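Local coordinates for putative YfrE protein (PDB 3BEE) that is of unknown function but, as a TPR-repeat piece of a putative cytochrome c-type biogenesis protein, probably serves as a protein-binding scaffold, at residues T5-A10 and P40-A45; A11-L16 and D26-L31. One frame throughout, in Å; residues are numbered along the deposited sequence. Where two conformers were deposited one is given.

Contact 1 (T5-A10 and P40-A45); sequences TATQLA and PYNEAA
A small, mostly buried contact between the N-terminal ends of two helices: the first turns of helix 6-18, with A6, T7 and A10, meet N42, A44 and A45 where the chain turns into helix 43-55. One direct hydrogen bond joins the two sides. N42 ND2 donates to T7 OG1 over 3.0 Å, nearly straight at 160°, with the hydroxyl oxygen lying almost in the plane of the amide; the two side chains meet at about a right angle. N42 holds CG anti to its backbone N (chi1 -172°), on the side of helix 6-18. At T7, OG1 stands beside the backbone N, leaving CG2 to approach the methyl of A44. Both ends of the amide are used: OD1 accepts from A45 N at 3.0 Å, in the carbonyl plane and on a lone pair, so N42 is the N-cap of helix 43-55, while ND2 has a second acceptor in E39 OE1. These bonds should fix the rotation of the buried amide. Beside ND2 lies A6 CB, at 3.5 Å. A water adds a second bridge between the helices, 3.2 Å from T7 OG1 and accepting from A44 N. Further along, A10 CB sits 3.7 Å from A44 CB and nearly as close to A45 CB, and the CA atoms of A10 and A45 approach to 5.0 Å. Helix 26-38 covers A6 and A45 through L38, L32 and A35. The start of helix 6-18 is closed by a capping box, T5 OG1 accepting from Q8 N and Q8 OE1 from T5 N. A helix packed against the next but one, here closely through A10, A44 and A45, with an antiparallel helix between them in sequence, is consistent with the arrangement of TPR repeats.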
loop_
_atom_site.group_PDB
_atom_site.type_symbol
_atom_site.label_atom_id
_atom_site.label_comp_id
_atom_site.label_asym_id
_atom_site.label_seq_id
_atom_site.Cartn_x
_atom_site.Cartn_y
_atom_site.Cartn_z
ATOM N N THR A 5 -13.257 -4.113 -8.735
ATOM C CA THR A 5 -12.214 -3.164 -9.091
ATOM C C THR A 5 -10.954 -3.464 -8.276
ATOM O O THR A 5 -11.019 -4.203 -7.295
ATOM C CB THR A 5 -12.670 -1.731 -8.865
ATOM O OG1 THR A 5 -12.927 -1.549 -7.473
ATOM C CG2 THR A 5 -13.955 -1.446 -9.679
ATOM N N ALA A 6 -9.825 -2.900 -8.701
ATOM C CA ALA A 6 -8.551 -3.064 -8.005
ATOM C C ALA A 6 -8.656 -2.578 -6.560
ATOM O O ALA A 6 -8.087 -3.183 -5.637
ATOM C CB ALA A 6 -7.446 -2.318 -8.746
ATOM N N THR A 7 -9.389 -1.481 -6.375
ATOM C CA THR A 7 -9.584 -0.883 -5.056
ATOM C C THR A 7 -10.445 -1.788 -4.182
ATOM O O THR A 7 -10.164 -1.948 -3.007
ATOM C CB THR A 7 -10.156 0.562 -5.167
ATOM O OG1 THR A 7 -9.274 1.363 -5.975
ATOM C CG2 THR A 7 -10.280 1.213 -3.784
ATOM N N GLN A 8 -11.458 -2.426 -4.770
ATOM C CA GLN A 8 -12.253 -3.414 -4.045
ATOM C C GLN A 8 -11.445 -4.655 -3.608
ATOM O O GLN A 8 -11.638 -5.168 -2.512
ATOM C CB GLN A 8 -13.508 -3.790 -4.842
ATOM C CG GLN A 8 -14.539 -2.650 -4.833
ATOM C CD GLN A 8 -15.710 -2.843 -5.772
ATOM O OE1 GLN A 8 -15.668 -3.650 -6.709
ATOM N NE2 GLN A 8 -16.775 -2.072 -5.535
ATOM N N LEU A 9 -10.552 -5.131 -4.472
ATOM C CA LEU A 9 -9.622 -6.200 -4.132
ATOM C C LEU A 9 -8.673 -5.775 -2.989
ATOM O O LEU A 9 -8.457 -6.529 -2.038
ATOM C CB LEU A 9 -8.842 -6.635 -5.391
ATOM C CG LEU A 9 -9.665 -7.325 -6.517
ATOM C CD1 LEU A 9 -8.784 -7.590 -7.734
ATOM C CD2 LEU A 9 -10.285 -8.611 -6.058
ATOM N N ALA A 10 -8.158 -4.550 -3.063
ATOM C CA ALA A 10 -7.251 -4.020 -2.050
ATOM C C ALA A 10 -7.985 -3.783 -0.758
ATOM O O ALA A 10 -7.398 -3.940 0.305
ATOM C CB ALA A 10 -6.628 -2.751 -2.511
ATOM N N PRO A 40 -1.555 -0.863 -11.599
ATOM C CA PRO A 40 -0.185 -0.913 -11.065
ATOM C C PRO A 40 0.137 0.165 -10.036
ATOM O O PRO A 40 1.070 -0.020 -9.243
ATOM C CB PRO A 40 0.686 -0.720 -12.316
ATOM C CG PRO A 40 -0.168 -1.228 -13.442
ATOM C CD PRO A 40 -1.558 -0.789 -13.076
ATOM N N TYR A 41 -0.619 1.259 -10.037
ATOM C CA TYR A 41 -0.398 2.346 -9.065
ATOM C C TYR A 41 -1.589 2.522 -8.117
ATOM O O TYR A 41 -1.824 3.596 -7.567
ATOM C CB TYR A 41 0.007 3.664 -9.781
ATOM C CG TYR A 41 1.376 3.550 -10.426
ATOM C CD1 TYR A 41 2.536 3.816 -9.688
ATOM C CD2 TYR A 41 1.515 3.117 -11.747
ATOM C CE1 TYR A 41 3.801 3.674 -10.251
ATOM C CE2 TYR A 41 2.775 2.976 -12.331
ATOM C CZ TYR A 41 3.912 3.258 -11.573
ATOM O OH TYR A 41 5.165 3.123 -12.135
ATOM N N ASN A 42 -2.338 1.441 -7.916
ATOM C CA ASN A 42 -3.486 1.496 -7.028
ATOM C C ASN A 42 -3.087 1.989 -5.635
ATOM O O ASN A 42 -2.187 1.439 -5.009
ATOM C CB ASN A 42 -4.174 0.150 -6.928
ATOM C CG ASN A 42 -5.459 0.237 -6.175
ATOM O OD1 ASN A 42 -5.485 0.059 -4.956
ATOM N ND2 ASN A 42 -6.545 0.546 -6.885
ATOM N N GLU A 43 -3.771 3.037 -5.181
ATOM C CA GLU A 43 -3.440 3.717 -3.954
ATOM C C GLU A 43 -3.711 2.846 -2.756
ATOM O O GLU A 43 -2.861 2.714 -1.910
ATOM C CB GLU A 43 -4.235 5.020 -3.828
ATOM C CG GLU A 43 -3.749 5.915 -2.640
ATOM C CD GLU A 43 -4.228 7.385 -2.767
ATOM O OE1 GLU A 43 -5.016 7.693 -3.712
ATOM O OE2 GLU A 43 -3.808 8.219 -1.919
ATOM N N ALA A 44 -4.899 2.256 -2.680
ATOM C CA ALA A 44 -5.241 1.364 -1.568
ATOM C C ALA A 44 -4.225 0.209 -1.394
ATOM O O ALA A 44 -3.828 -0.103 -0.278
ATOM C CB ALA A 44 -6.645 0.837 -1.717
ATOM N N ALA A 45 -3.810 -0.399 -2.507
ATOM C CA ALA A 45 -2.926 -1.557 -2.500
ATOM C C ALA A 45 -1.489 -1.189 -2.100
ATOM O O ALA A 45 -0.918 -1.796 -1.196
ATOM C CB ALA A 45 -2.950 -2.244 -3.860
HETATM O O HOH W 1 -7.189 3.161 -4.384
#

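Contact 2 (A11-L16 and D26-L31); sequences AKATTL and DEVSLL. With EDO (1,2-ethanediol), chain C.
A13 and L16 of helix 6-18 pack against V28 and L31 of helix 26-38, and the tight part of the contact is made by apolar side chains, some of them resting on backbone carbonyls. A13 CB lies 3.8 Å from L31 CB, with V28 CG1 a little farther off. The small methyl lets the backbones come together, with the CA atoms of A13 and V28 4.8 Å apart. One turn on, L16 CB meets V28 CG2 at 3.8 Å, and L16 CD1 touches L31 CD1 at 3.5 Å where the two leucine side chains cross at about a right angle. With CG1 anti to the backbone N (chi1 170°), V28 turns both methyls towards helix 6-18, where they lie against A13 O. The short axes run antiparallel at 159°, 8.6 Å apart, as in the helical hairpin of a TPR motif; L48 of helix 43-55 covers A13 and V28 from the next helix along. A13 and V28 are buried, whereas K12 and E27 on the other side are exposed to solvent. There the extended chain of E27 passes L16 at about a right angle, its CD near L16 CD1, and the aliphatic part of K12 lies over L31 CD1 more loosely, with CG 4.0 Å away. K12 was modelled in two conformers; in one of them NZ stays 5.0 Å from E27 OE2, and any attraction between these opposite charges is doubtful. At the N-terminal end of helix 26-38, a 1,2-ethanediol, probably from the crystallisation liquor, accepts from the backbone N atoms of D26 and E27 through O2 and O1 respectively.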
loop_
_atom_site.group_PDB
_atom_site.type_symbol
_atom_site.label_atom_id
_atom_site.label_comp_id
_atom_site.label_asym_id
_atom_site.label_seq_id
_atom_site.Cartn_x
_atom_site.Cartn_y
_atom_site.Cartn_z
ATOM N N ALA A 11 -9.264 -3.411 -0.834
ATOM C CA ALA A 11 -10.065 -3.231 0.375
ATOM C C ALA A 11 -10.279 -4.570 1.099
ATOM O O ALA A 11 -10.222 -4.632 2.329
ATOM C CB ALA A 11 -11.420 -2.558 0.052
ATOM N N LYS A 12 -10.536 -5.653 0.370
ATOM C CA LYS A 12 -10.643 -6.930 1.070
ATOM C C LYS A 12 -9.298 -7.276 1.680
ATOM O O LYS A 12 -9.232 -7.704 2.838
ATOM C CB LYS A 12 -11.141 -8.079 0.192
ATOM C CG LYS A 12 -11.496 -9.319 1.048
ATOM C CD LYS A 12 -12.132 -10.455 0.253
ATOM C CE LYS A 12 -12.338 -11.647 1.161
ATOM N NZ LYS A 12 -13.153 -12.700 0.547
ATOM N N ALA A 13 -8.225 -7.079 0.916
ATOM C CA ALA A 13 -6.899 -7.360 1.475
ATOM C C ALA A 13 -6.689 -6.602 2.779
ATOM O O ALA A 13 -6.146 -7.155 3.737
ATOM C CB ALA A 13 -5.800 -7.010 0.489
ATOM N N THR A 14 -7.112 -5.339 2.814
ATOM C CA THR A 14 -6.941 -4.455 3.969
ATOM C C THR A 14 -7.750 -4.994 5.155
ATOM O O THR A 14 -7.255 -5.025 6.282
ATOM C CB THR A 14 -7.400 -3.021 3.629
ATOM O OG1 THR A 14 -6.647 -2.527 2.518
ATOM C CG2 THR A 14 -7.263 -2.059 4.846
ATOM N N THR A 15 -8.993 -5.410 4.912
ATOM C CA THR A 15 -9.798 -6.006 5.976
ATOM C C THR A 15 -9.125 -7.263 6.560
ATOM O O THR A 15 -8.987 -7.391 7.773
ATOM C CB THR A 15 -11.226 -6.346 5.509
ATOM O OG1 THR A 15 -11.891 -5.150 5.092
ATOM C CG2 THR A 15 -12.010 -6.941 6.649
ATOM N N LEU A 16 -8.707 -8.185 5.696
ATOM C CA LEU A 16 -8.050 -9.402 6.158
ATOM C C LEU A 16 -6.749 -9.107 6.900
ATOM O O LEU A 16 -6.438 -9.796 7.867
ATOM C CB LEU A 16 -7.780 -10.363 5.012
ATOM C CG LEU A 16 -8.981 -10.929 4.274
ATOM C CD1 LEU A 16 -8.461 -11.353 2.940
ATOM C CD2 LEU A 16 -9.652 -12.080 5.006
ATOM N N ASP A 26 -0.482 -15.259 2.484
ATOM C CA ASP A 26 -0.642 -15.541 1.060
ATOM C C ASP A 26 -1.969 -14.973 0.507
ATOM O O ASP A 26 -2.005 -14.439 -0.606
ATOM C CB ASP A 26 -0.530 -17.047 0.790
ATOM C CG ASP A 26 0.873 -17.581 1.084
ATOM O OD1 ASP A 26 1.800 -16.746 1.201
ATOM O OD2 ASP A 26 1.058 -18.810 1.207
ATOM N N GLU A 27 -3.041 -15.053 1.302
ATOM C CA GLU A 27 -4.358 -14.567 0.875
ATOM C C GLU A 27 -4.354 -13.056 0.642
ATOM O O GLU A 27 -4.816 -12.562 -0.399
ATOM C CB GLU A 27 -5.422 -14.983 1.899
ATOM C CG GLU A 27 -6.827 -14.646 1.487
ATOM C CD GLU A 27 -7.881 -15.101 2.484
ATOM O OE1 GLU A 27 -7.541 -15.330 3.676
ATOM O OE2 GLU A 27 -9.051 -15.215 2.072
ATOM N N VAL A 28 -3.805 -12.316 1.607
ATOM C CA VAL A 28 -3.670 -10.859 1.504
ATOM C C VAL A 28 -2.759 -10.506 0.332
ATOM O O VAL A 28 -3.086 -9.623 -0.448
ATOM C CB VAL A 28 -3.112 -10.234 2.827
ATOM C CG1 VAL A 28 -2.736 -8.726 2.656
ATOM C CG2 VAL A 28 -4.116 -10.398 3.970
ATOM N N SER A 29 -1.617 -11.198 0.213
ATOM C CA SER A 29 -0.646 -10.889 -0.821
ATOM C C SER A 29 -1.258 -11.096 -2.198
ATOM O O SER A 29 -1.096 -10.235 -3.072
ATOM C CB SER A 29 0.630 -11.738 -0.686
ATOM O OG SER A 29 1.167 -11.622 0.638
ATOM N N LEU A 30 -1.958 -12.219 -2.400
ATOM C CA LEU A 30 -2.602 -12.455 -3.691
ATOM C C LEU A 30 -3.651 -11.396 -4.061
ATOM O O LEU A 30 -3.680 -10.948 -5.194
ATOM C CB LEU A 30 -3.198 -13.881 -3.777
ATOM C CG LEU A 30 -3.777 -14.372 -5.118
ATOM C CD1 LEU A 30 -2.749 -14.331 -6.302
ATOM C CD2 LEU A 30 -4.355 -15.806 -4.970
ATOM N N LEU A 31 -4.523 -11.019 -3.121
ATOM C CA LEU A 31 -5.509 -9.942 -3.356
ATOM C C LEU A 31 -4.842 -8.635 -3.758
ATOM O O LEU A 31 -5.282 -7.984 -4.703
ATOM C CB LEU A 31 -6.427 -9.709 -2.139
ATOM C CG LEU A 31 -7.533 -10.756 -1.937
ATOM C CD1 LEU A 31 -8.029 -10.729 -0.496
ATOM C CD2 LEU A 31 -8.708 -10.563 -2.896
HETATM C C1 EDO C . -2.083 -18.369 3.853
HETATM O O1 EDO C . -3.073 -17.370 3.524
HETATM C C2 EDO C . -1.216 -18.012 5.074
HETATM O O2 EDO C . 0.051 -17.446 4.640
#

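In the fold
Both contacts use helix 6-18, one after the other along its length: contact 1 joins its first turns to the start of helix 43-55, contact 2 its later turns to the start of helix 26-38. Their centres are 11 Å apart, and they touch where L9 O lies 3.8 Å from L31 CB. Contact 2 pairs helices that follow each other in the chain, whereas contact 1 skips over helix 26-38, so the three helices close on one another. Helix 43-55, a partner in contact 1, also reaches contact 2. The 1,2-ethanediol bound at D26 and E27 belongs to contact 2 alone; it is probably from the crystallisation liquor, and no ligand site is established here.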